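Local coordinates for Rv3651-like N-terminal domain-containing protein (PDB 4Q6U), which is of unknown biochemical function but, with one GAF-like and two PAS-like domains, probably acts as a sensor protein in Mycobacterium tuberculosis, at residues G240-W251 and F326-L334; P124-K132 and R210-T218. All blocks are in the same frame, centred on the assembly; numbering follows the deposited sequence.

Interaction 1 (G240-W251 and F326-L334); sequences GVHRALVDLKTW and FAGLVALRL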
ATOM      1  N   GLY B 240      19.623  11.435  13.675  1.00 45.66           N
ATOM      2  CA  GLY B 240      19.689  12.879  13.779  1.00 43.87           C
ATOM      3  C   GLY B 240      18.716  13.586  12.857  1.00 44.23           C
ATOM      4  O   GLY B 240      18.539  14.798  12.947  1.00 48.54           O
ATOM      5  N   VAL B 241      18.095  12.835  11.951  1.00 39.11           N
ATOM      6  CA  VAL B 241      17.153  13.424  11.015  1.00 33.23           C
ATOM      7  C   VAL B 241      15.736  12.967  11.321  1.00 38.44           C
ATOM      8  O   VAL B 241      15.475  11.776  11.479  1.00 33.53           O
ATOM      9  CB  VAL B 241      17.489  13.071   9.565  1.00 33.19           C
ATOM     10  CG1 VAL B 241      16.497  13.746   8.614  1.00 34.52           C
ATOM     11  CG2 VAL B 241      18.935  13.465   9.231  1.00 34.92           C
ATOM     12  N   HIS B 242      14.818  13.922  11.392  1.00 34.41           N
ATOM     13  CA  HIS B 242      13.431  13.609  11.708  1.00 26.71           C
ATOM     14  C   HIS B 242      12.498  14.078  10.595  1.00 30.11           C
ATOM     15  O   HIS B 242      12.357  15.280  10.351  1.00 32.04           O
ATOM     16  CB  HIS B 242      13.052  14.242  13.040  1.00 30.81           C
ATOM     17  CG  HIS B 242      13.877  13.757  14.193  1.00 36.16           C
ATOM     18  ND1 HIS B 242      13.394  12.865  15.128  1.00 40.13           N
ATOM     19  CD2 HIS B 242      15.148  14.039  14.556  1.00 44.51           C
ATOM     20  CE1 HIS B 242      14.338  12.624  16.020  1.00 43.73           C
ATOM     21  NE2 HIS B 242      15.413  13.316  15.699  1.00 41.04           N
ATOM     22  N   ARG B 243      11.877  13.117   9.913  1.00 27.96           N
ATOM     23  CA  ARG B 243      10.988  13.410   8.789  1.00 26.69           C
ATOM     24  C   ARG B 243       9.537  13.603   9.204  1.00 27.30           C
ATOM     25  O   ARG B 243       9.057  12.952  10.128  1.00 27.49           O
ATOM     26  CB  ARG B 243      11.085  12.298   7.754  1.00 21.70           C
ATOM     27  CG  ARG B 243      12.475  12.234   7.083  1.00 21.57           C
ATOM     28  CD  ARG B 243      12.567  10.945   6.218  1.00 20.59           C
ATOM     29  NE  ARG B 243      12.422   9.747   7.032  1.00 24.95           N
ATOM     30  CZ  ARG B 243      12.344   8.518   6.536  1.00 24.15           C
ATOM     31  NH1 ARG B 243      12.404   8.329   5.225  1.00 24.10           N
ATOM     32  NH2 ARG B 243      12.213   7.485   7.354  1.00 27.97           N
ATOM     33  N   ALA B 244       8.846  14.496   8.498  1.00 23.65           N
ATOM     34  CA  ALA B 244       7.466  14.838   8.819  1.00 28.79           C
ATOM     35  C   ALA B 244       6.736  15.271   7.566  1.00 30.70           C
ATOM     36  O   ALA B 244       7.359  15.699   6.601  1.00 28.35           O
ATOM     37  CB  ALA B 244       7.414  15.947   9.861  1.00 27.14           C
ATOM     38  N   LEU B 245       5.412  15.161   7.584  1.00 23.28           N
ATOM     39  CA  LEU B 245       4.608  15.768   6.541  1.00 23.89           C
ATOM     40  C   LEU B 245       4.059  17.076   7.073  1.00 27.84           C
ATOM     41  O   LEU B 245       3.657  17.152   8.234  1.00 31.06           O
ATOM     42  CB  LEU B 245       3.480  14.848   6.102  1.00 26.88           C
ATOM     43  CG  LEU B 245       3.963  13.531   5.486  1.00 26.19           C
ATOM     44  CD1 LEU B 245       2.792  12.596   5.294  1.00 28.80           C
ATOM     45  CD2 LEU B 245       4.642  13.826   4.157  1.00 23.81           C
ATOM     46  N   VAL B 246       4.061  18.106   6.233  1.00 30.95           N
ATOM     47  CA  VAL B 246       3.576  19.417   6.644  1.00 31.23           C
ATOM     48  C   VAL B 246       2.660  20.036   5.590  1.00 38.79           C
ATOM     49  O   VAL B 246       2.725  19.676   4.411  1.00 39.77           O
ATOM     50  CB  VAL B 246       4.741  20.395   6.924  1.00 39.04           C
ATOM     51  CG1 VAL B 246       5.785  19.741   7.817  1.00 39.82           C
ATOM     52  CG2 VAL B 246       5.366  20.882   5.621  1.00 39.65           C
ATOM     53  N   ASP B 247       1.789  20.950   6.022  1.00 37.00           N
ATOM     54  CA  ASP B 247       1.033  21.763   5.081  1.00 42.50           C
ATOM     55  C   ASP B 247       1.971  22.836   4.552  1.00 45.65           C
ATOM     56  O   ASP B 247       2.493  23.652   5.310  1.00 53.52           O
ATOM     57  CB  ASP B 247      -0.214  22.382   5.734  1.00 38.49           C
ATOM     58  CG  ASP B 247      -1.129  23.086   4.726  1.00 45.07           C
ATOM     59  OD1 ASP B 247      -0.621  23.721   3.784  1.00 48.66           O
ATOM     60  OD2 ASP B 247      -2.368  23.013   4.875  1.00 49.57           O
ATOM     61  N   LEU B 248       2.190  22.815   3.244  1.00 47.95           N
ATOM     62  CA  LEU B 248       3.121  23.727   2.595  1.00 53.01           C
ATOM     63  C   LEU B 248       2.761  25.206   2.785  1.00 62.02           C
ATOM     64  O   LEU B 248       3.632  26.040   3.049  1.00 67.84           O
ATOM     65  CB  LEU B 248       3.200  23.385   1.107  1.00 58.39           C
ATOM     66  CG  LEU B 248       3.953  22.077   0.846  1.00 64.24           C
ATOM     67  CD1 LEU B 248       3.881  21.658  -0.620  1.00 66.20           C
ATOM     68  CD2 LEU B 248       5.404  22.229   1.295  1.00 58.61           C
ATOM     69  N   LYS B 249       1.473  25.514   2.670  1.00 59.28           N
ATOM     70  CA  LYS B 249       0.988  26.887   2.759  1.00 55.48           C
ATOM     71  C   LYS B 249       1.147  27.483   4.160  1.00 59.72           C
ATOM     72  O   LYS B 249       1.516  28.644   4.310  1.00 61.60           O
ATOM     73  CB  LYS B 249      -0.485  26.947   2.337  1.00 49.76           C
ATOM     74  N   THR B 250       0.883  26.678   5.184  1.00 61.66           N
ATOM     75  CA  THR B 250       0.775  27.199   6.544  1.00 65.49           C
ATOM     76  C   THR B 250       1.878  26.725   7.493  1.00 65.78           C
ATOM     77  O   THR B 250       1.990  27.229   8.609  1.00 66.04           O
ATOM     78  CB  THR B 250      -0.583  26.813   7.152  1.00 61.83           C
ATOM     79  OG1 THR B 250      -0.732  25.389   7.117  1.00 55.81           O
ATOM     80  CG2 THR B 250      -1.720  27.447   6.360  1.00 63.63           C
ATOM     81  N   TRP B 251       2.682  25.765   7.032  1.00 59.64           N
ATOM     82  CA  TRP B 251       3.669  25.052   7.854  1.00 50.47           C
ATOM     83  C   TRP B 251       3.013  24.276   9.008  1.00 47.71           C
ATOM     84  O   TRP B 251       3.646  23.988  10.024  1.00 47.83           O
ATOM     85  CB  TRP B 251       4.739  26.004   8.406  1.00 52.65           C
ATOM     86  CG  TRP B 251       6.012  25.275   8.731  1.00 63.10           C
ATOM     87  CD1 TRP B 251       6.475  24.933   9.971  1.00 65.04           C
ATOM     88  CD2 TRP B 251       6.965  24.756   7.789  1.00 66.74           C
ATOM     89  NE1 TRP B 251       7.662  24.244   9.860  1.00 67.67           N
ATOM     90  CE2 TRP B 251       7.986  24.125   8.532  1.00 67.16           C
ATOM     91  CE3 TRP B 251       7.055  24.768   6.393  1.00 65.14           C
ATOM     92  CZ2 TRP B 251       9.086  23.514   7.924  1.00 70.58           C
ATOM     93  CZ3 TRP B 251       8.152  24.162   5.789  1.00 68.56           C
ATOM     94  CH2 TRP B 251       9.150  23.542   6.554  1.00 67.49           C
ATOM     95  N   PHE B 326      -1.203  18.672  -2.717  1.00 45.22           N
ATOM     96  CA  PHE B 326       0.173  18.417  -2.321  1.00 46.56           C
ATOM     97  C   PHE B 326       0.431  18.658  -0.845  1.00 48.20           C
ATOM     98  O   PHE B 326      -0.261  19.445  -0.199  1.00 45.94           O
ATOM     99  CB  PHE B 326       1.122  19.280  -3.149  1.00 45.86           C
ATOM    100  CG  PHE B 326       0.871  19.201  -4.624  1.00 54.92           C
ATOM    101  CD1 PHE B 326       1.369  18.142  -5.369  1.00 58.75           C
ATOM    102  CD2 PHE B 326       0.125  20.177  -5.267  1.00 63.43           C
ATOM    103  CE1 PHE B 326       1.137  18.063  -6.733  1.00 61.02           C
ATOM    104  CE2 PHE B 326      -0.111  20.105  -6.630  1.00 66.71           C
ATOM    105  CZ  PHE B 326       0.396  19.046  -7.365  1.00 63.21           C
ATOM    106  N   ALA B 327       1.425  17.954  -0.317  1.00 35.27           N
ATOM    107  CA  ALA B 327       1.887  18.180   1.044  1.00 40.11           C
ATOM    108  C   ALA B 327       3.397  18.251   1.027  1.00 34.84           C
ATOM    109  O   ALA B 327       4.030  17.870   0.034  1.00 37.12           O
ATOM    110  CB  ALA B 327       1.407  17.076   1.980  1.00 41.08           C
ATOM    111  N   GLY B 328       3.986  18.742   2.113  1.00 34.40           N
ATOM    112  CA  GLY B 328       5.436  18.826   2.185  1.00 37.50           C
ATOM    113  C   GLY B 328       6.044  17.664   2.947  1.00 35.29           C
ATOM    114  O   GLY B 328       5.614  17.341   4.052  1.00 38.01           O
ATOM    115  N   LEU B 329       7.026  17.007   2.342  1.00 29.88           N
ATOM    116  CA  LEU B 329       7.846  16.071   3.084  1.00 28.83           C
ATOM    117  C   LEU B 329       9.055  16.842   3.573  1.00 38.54           C
ATOM    118  O   LEU B 329       9.871  17.303   2.772  1.00 34.27           O
ATOM    119  CB  LEU B 329       8.281  14.882   2.230  1.00 27.93           C
ATOM    120  CG  LEU B 329       9.378  14.047   2.891  1.00 34.78           C
ATOM    121  CD1 LEU B 329       8.835  13.374   4.139  1.00 32.97           C
ATOM    122  CD2 LEU B 329       9.974  13.033   1.930  1.00 40.11           C
ATOM    123  N   VAL B 330       9.163  16.995   4.883  1.00 29.02           N
ATOM    124  CA  VAL B 330      10.240  17.777   5.451  1.00 34.14           C
ATOM    125  C   VAL B 330      11.197  16.897   6.242  1.00 34.65           C
ATOM    126  O   VAL B 330      10.759  16.070   7.032  1.00 36.48           O
ATOM    127  CB  VAL B 330       9.682  18.892   6.371  1.00 38.20           C
ATOM    128  CG1 VAL B 330      10.802  19.593   7.065  1.00 49.91           C
ATOM    129  CG2 VAL B 330       8.859  19.882   5.559  1.00 36.33           C
ATOM    130  N   ALA B 331      12.497  17.070   6.012  1.00 34.71           N
ATOM    131  CA  ALA B 331      13.520  16.386   6.798  1.00 31.84           C
ATOM    132  C   ALA B 331      14.204  17.381   7.730  1.00 36.35           C
ATOM    133  O   ALA B 331      14.828  18.329   7.277  1.00 36.36           O
ATOM    134  CB  ALA B 331      14.538  15.713   5.893  1.00 31.91           C
ATOM    135  N   LEU B 332      14.089  17.149   9.030  1.00 34.17           N
ATOM    136  CA  LEU B 332      14.596  18.090  10.024  1.00 36.52           C
ATOM    137  C   LEU B 332      15.822  17.593  10.750  1.00 34.15           C
ATOM    138  O   LEU B 332      15.830  16.487  11.277  1.00 39.52           O
ATOM    139  CB  LEU B 332      13.524  18.382  11.060  1.00 32.56           C
ATOM    140  CG  LEU B 332      12.186  18.829  10.504  1.00 35.94           C
ATOM    141  CD1 LEU B 332      11.165  18.725  11.606  1.00 43.68           C
ATOM    142  CD2 LEU B 332      12.346  20.253  10.084  1.00 45.56           C
ATOM    143  N   ARG B 333      16.834  18.444  10.836  1.00 36.43           N
ATOM    144  CA  ARG B 333      18.010  18.128  11.620  1.00 43.55           C
ATOM    145  C   ARG B 333      18.716  19.400  12.097  1.00 43.89           C
ATOM    146  O   ARG B 333      18.447  20.496  11.611  1.00 46.48           O
ATOM    147  CB  ARG B 333      18.979  17.256  10.806  1.00 39.79           C
ATOM    148  CG  ARG B 333      19.619  17.959   9.606  1.00 48.44           C
ATOM    149  CD  ARG B 333      20.772  17.125   8.999  1.00 47.25           C
ATOM    150  NE  ARG B 333      21.254  17.649   7.714  1.00 43.42           N
ATOM    151  CZ  ARG B 333      21.944  18.776   7.573  1.00 51.20           C
ATOM    152  NH1 ARG B 333      22.237  19.519   8.634  1.00 52.17           N
ATOM    153  NH2 ARG B 333      22.341  19.169   6.369  1.00 52.42           N
ATOM    154  N   LEU B 334      19.621  19.248  13.053  1.00 46.72           N
ATOM    155  CA  LEU B 334      20.445  20.366  13.496  1.00 46.69           C
ATOM    156  C   LEU B 334      21.366  20.846  12.369  1.00 56.26           C
ATOM    157  O   LEU B 334      21.933  20.029  11.642  1.00 58.07           O
ATOM    158  CB  LEU B 334      21.261  19.957  14.721  1.00 49.31           C
ATOM    159  CG  LEU B 334      20.403  19.606  15.939  1.00 53.15           C
ATOM    160  CD1 LEU B 334      21.265  19.153  17.106  1.00 57.98           C
ATOM    161  CD2 LEU B 334      19.560  20.807  16.332  1.00 53.33           C
TER
HETATM  162  O   HOH W   1      20.002  16.647  14.247  1.00 51.76           O
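The antiparallel pairing of strand 242-246 with strand 325-333 forms the middle of the five-stranded sheet in the C-terminal PAS-like domain. Three hydrogen-bonded pairs, His-242 with Leu-332, Ala-244 with Val-330 and Val-246 with Gly-328, give six backbone bonds. The straightest runs from Val-330 N to Ala-244 O, 2.8 Å with an N-H...O angle of 176°.

The side chains alternate between two faces. On one, Val-246 CG2 touches Val-330 CG2 at 3.6 Å, the two side chains crossing at about a right angle. The same Val-330 methyl lies 3.8 Å from Trp-251 CH2, because the chain turns back after Val-246, with an Asx turn at Asp-247, and brings the indole over this face. Leu-248 CD2 rests 3.5 Å from Gly-328 CA, where the missing side chain allows close approach. On the other face Leu-245 CD2 meets Leu-329 CD1 at 4.2 Å, and Val-241 CG1, anti to the backbone N (chi1 -178°), reaches Ala-331 CB at 3.9 Å. Arg-243 bends at chi3 and carries its guanidinium away to Asp-258; Leu-329 also packs on Leu-236 of the second subunit. Beyond the His-242 and Leu-332 pair, a water donates to Gly-240 O and accepts from Leu-334 N. Pairing of the first and last strands in a 2-1-5-4-3 antiparallel sheet is the hallmark of the PAS fold.

Interaction 2 (P124-K132 and R210-T218); sequences PESLTNSGK and RAMNWRAET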
ATOM      1  N   PRO B 124     -10.986  13.239  26.612  1.00 38.77           N
ATOM      2  CA  PRO B 124     -10.511  12.066  27.358  1.00 38.26           C
ATOM      3  C   PRO B 124     -10.942  10.753  26.702  1.00 36.34           C
ATOM      4  O   PRO B 124     -10.160   9.801  26.611  1.00 39.55           O
ATOM      5  CB  PRO B 124     -11.176  12.239  28.729  1.00 40.82           C
ATOM      6  CG  PRO B 124     -11.264  13.727  28.890  1.00 48.13           C
ATOM      7  CD  PRO B 124     -11.533  14.277  27.510  1.00 46.08           C
ATOM      8  N   GLU B 125     -12.183  10.718  26.234  1.00 36.62           N
ATOM      9  CA  GLU B 125     -12.720   9.541  25.569  1.00 36.00           C
ATOM     10  C   GLU B 125     -11.970   9.231  24.266  1.00 33.64           C
ATOM     11  O   GLU B 125     -11.572   8.082  24.028  1.00 35.61           O
ATOM     12  CB  GLU B 125     -14.218   9.728  25.305  1.00 39.13           C
ATOM     13  CG  GLU B 125     -15.099   9.715  26.568  1.00 44.25           C
ATOM     14  CD  GLU B 125     -15.047  11.015  27.361  1.00 52.93           C
ATOM     15  OE1 GLU B 125     -14.570  12.043  26.822  1.00 43.54           O
ATOM     16  OE2 GLU B 125     -15.485  11.004  28.530  1.00 53.19           O
ATOM     17  N   SER B 126     -11.760  10.238  23.422  1.00 32.55           N
ATOM     18  CA  SER B 126     -11.101   9.983  22.136  1.00 36.66           C
ATOM     19  C   SER B 126      -9.636   9.580  22.340  1.00 38.33           C
ATOM     20  O   SER B 126      -9.085   8.758  21.595  1.00 34.43           O
ATOM     21  CB  SER B 126     -11.204  11.206  21.219  1.00 30.47           C
ATOM     22  OG  SER B 126     -10.233  12.207  21.525  1.00 34.95           O
ATOM     23  N   LEU B 127      -9.025  10.134  23.379  1.00 34.48           N
ATOM     24  CA  LEU B 127      -7.642   9.826  23.716  1.00 38.60           C
ATOM     25  C   LEU B 127      -7.511   8.420  24.287  1.00 36.14           C
ATOM     26  O   LEU B 127      -6.609   7.670  23.911  1.00 42.93           O
ATOM     27  CB  LEU B 127      -7.098  10.857  24.712  1.00 33.77           C
ATOM     28  CG  LEU B 127      -6.813  12.228  24.104  1.00 32.04           C
ATOM     29  CD1 LEU B 127      -6.429  13.203  25.197  1.00 42.58           C
ATOM     30  CD2 LEU B 127      -5.717  12.144  23.057  1.00 28.91           C
ATOM     31  N   THR B 128      -8.423   8.062  25.186  1.00 35.11           N
ATOM     32  CA  THR B 128      -8.435   6.723  25.764  1.00 33.89           C
ATOM     33  C   THR B 128      -8.648   5.657  24.696  1.00 45.35           C
ATOM     34  O   THR B 128      -7.921   4.662  24.656  1.00 42.89           O
ATOM     35  CB  THR B 128      -9.524   6.581  26.832  1.00 43.17           C
ATOM     36  OG1 THR B 128      -9.180   7.394  27.954  1.00 42.56           O
ATOM     37  CG2 THR B 128      -9.645   5.129  27.282  1.00 51.42           C
ATOM     38  N   ASN B 129      -9.645   5.872  23.838  1.00 35.88           N
ATOM     39  CA  ASN B 129      -9.920   4.961  22.734  1.00 38.55           C
ATOM     40  C   ASN B 129      -8.675   4.738  21.871  1.00 32.84           C
ATOM     41  O   ASN B 129      -8.385   3.614  21.464  1.00 35.79           O
ATOM     42  CB  ASN B 129     -11.083   5.486  21.881  1.00 32.41           C
ATOM     43  CG  ASN B 129     -12.432   5.372  22.599  1.00 47.51           C
ATOM     44  OD1 ASN B 129     -12.541   4.698  23.618  1.00 45.98           O
ATOM     45  ND2 ASN B 129     -13.457   6.020  22.061  1.00 33.89           N
ATOM     46  N   SER B 130      -7.923   5.804  21.622  1.00 32.39           N
ATOM     47  CA  SER B 130      -6.744   5.678  20.774  1.00 36.38           C
ATOM     48  C   SER B 130      -5.544   5.189  21.592  1.00 38.05           C
ATOM     49  O   SER B 130      -4.423   5.157  21.104  1.00 36.88           O
ATOM     50  CB  SER B 130      -6.436   7.004  20.067  1.00 37.48           C
ATOM     51  OG  SER B 130      -6.080   8.016  20.981  1.00 45.87           O
ATOM     52  N   GLY B 131      -5.798   4.789  22.832  1.00 42.60           N
ATOM     53  CA  GLY B 131      -4.808   4.098  23.633  1.00 44.68           C
ATOM     54  C   GLY B 131      -3.812   4.978  24.357  1.00 48.94           C
ATOM     55  O   GLY B 131      -2.805   4.489  24.870  1.00 51.26           O
ATOM     56  N   LYS B 132      -4.089   6.275  24.415  1.00 46.06           N
ATOM     57  CA  LYS B 132      -3.192   7.191  25.110  1.00 47.48           C
ATOM     58  C   LYS B 132      -3.598   7.348  26.579  1.00 50.75           C
ATOM     59  O   LYS B 132      -4.723   7.015  26.963  1.00 50.17           O
ATOM     60  CB  LYS B 132      -3.167   8.534  24.387  1.00 47.41           C
ATOM     61  CG  LYS B 132      -2.810   8.373  22.917  1.00 43.13           C
ATOM     62  CD  LYS B 132      -2.605   9.697  22.228  1.00 51.26           C
ATOM     63  CE  LYS B 132      -1.515   9.592  21.158  1.00 52.57           C
ATOM     64  NZ  LYS B 132      -2.083   9.494  19.797  1.00 59.02           N
ATOM     65  N   ARG B 210     -15.069  17.026  11.878  1.00 37.61           N
ATOM     66  CA  ARG B 210     -15.572  16.502  13.142  1.00 38.41           C
ATOM     67  C   ARG B 210     -15.621  14.985  13.080  1.00 35.90           C
ATOM     68  O   ARG B 210     -15.985  14.417  12.054  1.00 39.80           O
ATOM     69  CB  ARG B 210     -16.957  17.080  13.454  1.00 43.05           C
ATOM     70  CG  ARG B 210     -16.929  18.583  13.690  1.00 37.05           C
ATOM     71  CD  ARG B 210     -18.252  19.161  14.122  1.00 39.97           C
ATOM     72  NE  ARG B 210     -18.086  20.585  14.419  1.00 44.76           N
ATOM     73  CZ  ARG B 210     -17.786  21.063  15.621  1.00 41.95           C
ATOM     74  NH1 ARG B 210     -17.640  20.234  16.649  1.00 40.83           N
ATOM     75  NH2 ARG B 210     -17.628  22.370  15.795  1.00 43.74           N
ATOM     76  N   ALA B 211     -15.264  14.331  14.179  1.00 33.02           N
ATOM     77  CA  ALA B 211     -15.078  12.887  14.168  1.00 33.96           C
ATOM     78  C   ALA B 211     -15.564  12.195  15.440  1.00 32.24           C
ATOM     79  O   ALA B 211     -15.803  12.830  16.462  1.00 36.26           O
ATOM     80  CB  ALA B 211     -13.594  12.565  13.935  1.00 30.84           C
HETATM   81  N   MSE B 212     -15.724  10.882  15.358  1.00 29.90           N
HETATM   82  CA  MSE B 212     -15.864  10.057  16.544  1.00 37.65           C
HETATM   83  C   MSE B 212     -14.998   8.831  16.376  1.00 36.95           C
HETATM   84  O   MSE B 212     -14.997   8.229  15.301  1.00 32.63           O
HETATM   85  CB  MSE B 212     -17.320   9.635  16.773  1.00 32.32           C
HETATM   86  CG  MSE B 212     -18.263  10.771  17.009  1.00 34.20           C
HETATM   87 SE   MSE B 212     -20.047  10.048  17.296  1.00 48.81          SE
HETATM   88  CE  MSE B 212     -20.491   9.556  15.450  1.00 45.89           C
ATOM     89  N   ASN B 213     -14.247   8.453  17.407  1.00 28.18           N
ATOM     90  CA  ASN B 213     -13.641   7.129  17.370  1.00 27.60           C
ATOM     91  C   ASN B 213     -14.252   6.192  18.406  1.00 31.81           C
ATOM     92  O   ASN B 213     -15.133   6.583  19.189  1.00 33.76           O
ATOM     93  CB  ASN B 213     -12.105   7.214  17.529  1.00 32.23           C
ATOM     94  CG  ASN B 213     -11.661   7.670  18.915  1.00 34.62           C
ATOM     95  OD1 ASN B 213     -12.444   7.713  19.866  1.00 34.11           O
ATOM     96  ND2 ASN B 213     -10.375   7.995  19.031  1.00 25.48           N
ATOM     97  N   TRP B 214     -13.804   4.943  18.371  1.00 29.99           N
ATOM     98  CA  TRP B 214     -14.155   3.943  19.365  1.00 32.32           C
ATOM     99  C   TRP B 214     -13.110   2.834  19.283  1.00 37.27           C
ATOM    100  O   TRP B 214     -12.488   2.640  18.234  1.00 33.10           O
ATOM    101  CB  TRP B 214     -15.569   3.387  19.134  1.00 36.07           C
ATOM    102  CG  TRP B 214     -15.744   2.636  17.840  1.00 32.26           C
ATOM    103  CD1 TRP B 214     -15.621   1.286  17.647  1.00 37.34           C
ATOM    104  CD2 TRP B 214     -16.098   3.191  16.570  1.00 33.85           C
ATOM    105  NE1 TRP B 214     -15.871   0.967  16.331  1.00 34.74           N
ATOM    106  CE2 TRP B 214     -16.162   2.119  15.647  1.00 34.33           C
ATOM    107  CE3 TRP B 214     -16.361   4.487  16.119  1.00 31.57           C
ATOM    108  CZ2 TRP B 214     -16.483   2.308  14.304  1.00 32.98           C
ATOM    109  CZ3 TRP B 214     -16.676   4.675  14.779  1.00 36.97           C
ATOM    110  CH2 TRP B 214     -16.733   3.590  13.888  1.00 37.64           C
ATOM    111  N   ARG B 215     -12.890   2.130  20.389  1.00 37.59           N
ATOM    112  CA  ARG B 215     -11.956   1.014  20.389  1.00 38.60           C
ATOM    113  C   ARG B 215     -12.617  -0.163  19.671  1.00 37.53           C
ATOM    114  O   ARG B 215     -13.733  -0.554  20.021  1.00 38.99           O
ATOM    115  CB  ARG B 215     -11.551   0.633  21.818  1.00 41.82           C
ATOM    116  CG  ARG B 215     -10.511  -0.486  21.904  1.00 36.16           C
ATOM    117  CD  ARG B 215      -9.116   0.026  21.535  1.00 30.78           C
ATOM    118  NE  ARG B 215      -8.696   1.092  22.445  1.00 36.17           N
ATOM    119  CZ  ARG B 215      -8.005   0.880  23.559  1.00 42.50           C
ATOM    120  NH1 ARG B 215      -7.656  -0.355  23.890  1.00 48.71           N
ATOM    121  NH2 ARG B 215      -7.662   1.895  24.339  1.00 38.73           N
ATOM    122  N   ALA B 216     -11.955  -0.695  18.646  1.00 45.29           N
ATOM    123  CA  ALA B 216     -12.512  -1.803  17.866  1.00 43.10           C
ATOM    124  C   ALA B 216     -12.081  -3.147  18.442  1.00 52.00           C
ATOM    125  O   ALA B 216     -11.283  -3.205  19.377  1.00 51.97           O
ATOM    126  CB  ALA B 216     -12.100  -1.686  16.404  1.00 41.12           C
ATOM    127  N   GLU B 217     -12.637  -4.230  17.909  1.00 58.32           N
ATOM    128  CA  GLU B 217     -12.278  -5.552  18.389  1.00 55.17           C
ATOM    129  C   GLU B 217     -10.885  -5.890  17.885  1.00 53.25           C
ATOM    130  O   GLU B 217     -10.424  -5.320  16.894  1.00 48.84           O
ATOM    131  CB  GLU B 217     -13.298  -6.595  17.931  1.00 62.22           C
ATOM    132  N   THR B 218     -10.201  -6.800  18.567  1.00 71.92           N
ATOM    133  CA  THR B 218      -8.890  -7.235  18.101  1.00 82.79           C
ATOM    134  C   THR B 218      -9.048  -8.264  16.989  1.00 87.50           C
ATOM    135  O   THR B 218      -9.677  -9.302  17.182  1.00 85.10           O
ATOM    136  CB  THR B 218      -8.046  -7.836  19.233  1.00 87.69           C
ATOM    137  OG1 THR B 218      -8.022  -6.932  20.343  1.00 89.87           O
ATOM    138  CG2 THR B 218      -6.623  -8.080  18.754  1.00 86.28           C
TER
HETATM  139  O   HOH W   2     -14.569   2.631  22.782  1.00 33.16           O
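Ser-126 O takes two N-H groups, Asn-213 ND2 from the strand and Ser-130 N, just past the end of the helix, where the short helix 124-129 lies against strand 206-215 in the middle PAS-like domain. The segment axes approach to 7.5 Å. Asn-213 ND2 donates to Ser-126 O at 3.0 Å and 173°, on a lone pair and in the plane of its own amide. With chi1 of 68°, Asn-213 CG stands between its backbone N and carbonyl carbon, which directs the amide's ND2 and OD1 at the helix. OD1 accepts from Asn-129 ND2 at 3.0 Å; this donor sits above the Asn-213 carbonyl plane, and the two amide planes are 54° apart. Asn-213 is thus held at both ends of its amide, and Asn-129 ND2 has a second acceptor in Ile-107 O; together these bonds should fix both rotations.

The helix ends in a Schellman motif with Gly-131, at positive phi, as C-prime residue. Arg-215, bent at chi2 and chi3, brings its guanidinium edge to this end: NH2 reaches Thr-128 O at 2.8 Å, almost exactly in the guanidinium plane, and NE reaches Asn-129 O at 2.7 Å. Thr-128 O also accepts from Gly-131 N. One water accepts from Arg-215 N and donates to Asn-129 OD1, at 3.0 Å from each atom.

From the N terminus, the chain first builds the GAF-like domain, then enters the middle domain, where helix 124-129 is met by strand 206-215 after 77 intervening residues. Interaction 2 thereby closes a loop containing helix 157-165 and strands 172-180 and 186-198. Only afterwards does interaction 1 open, its strand 242-246 rejoined by 325-333 across a 74-residue loop that holds the other three strands of its sheet. The two loops are in series, neither nesting nor crossing, and the contacts stay about 15 Å apart at their nearest atoms. A bridge between the domains comes from helix 157-165, whose Leu-161 touches Leu-245.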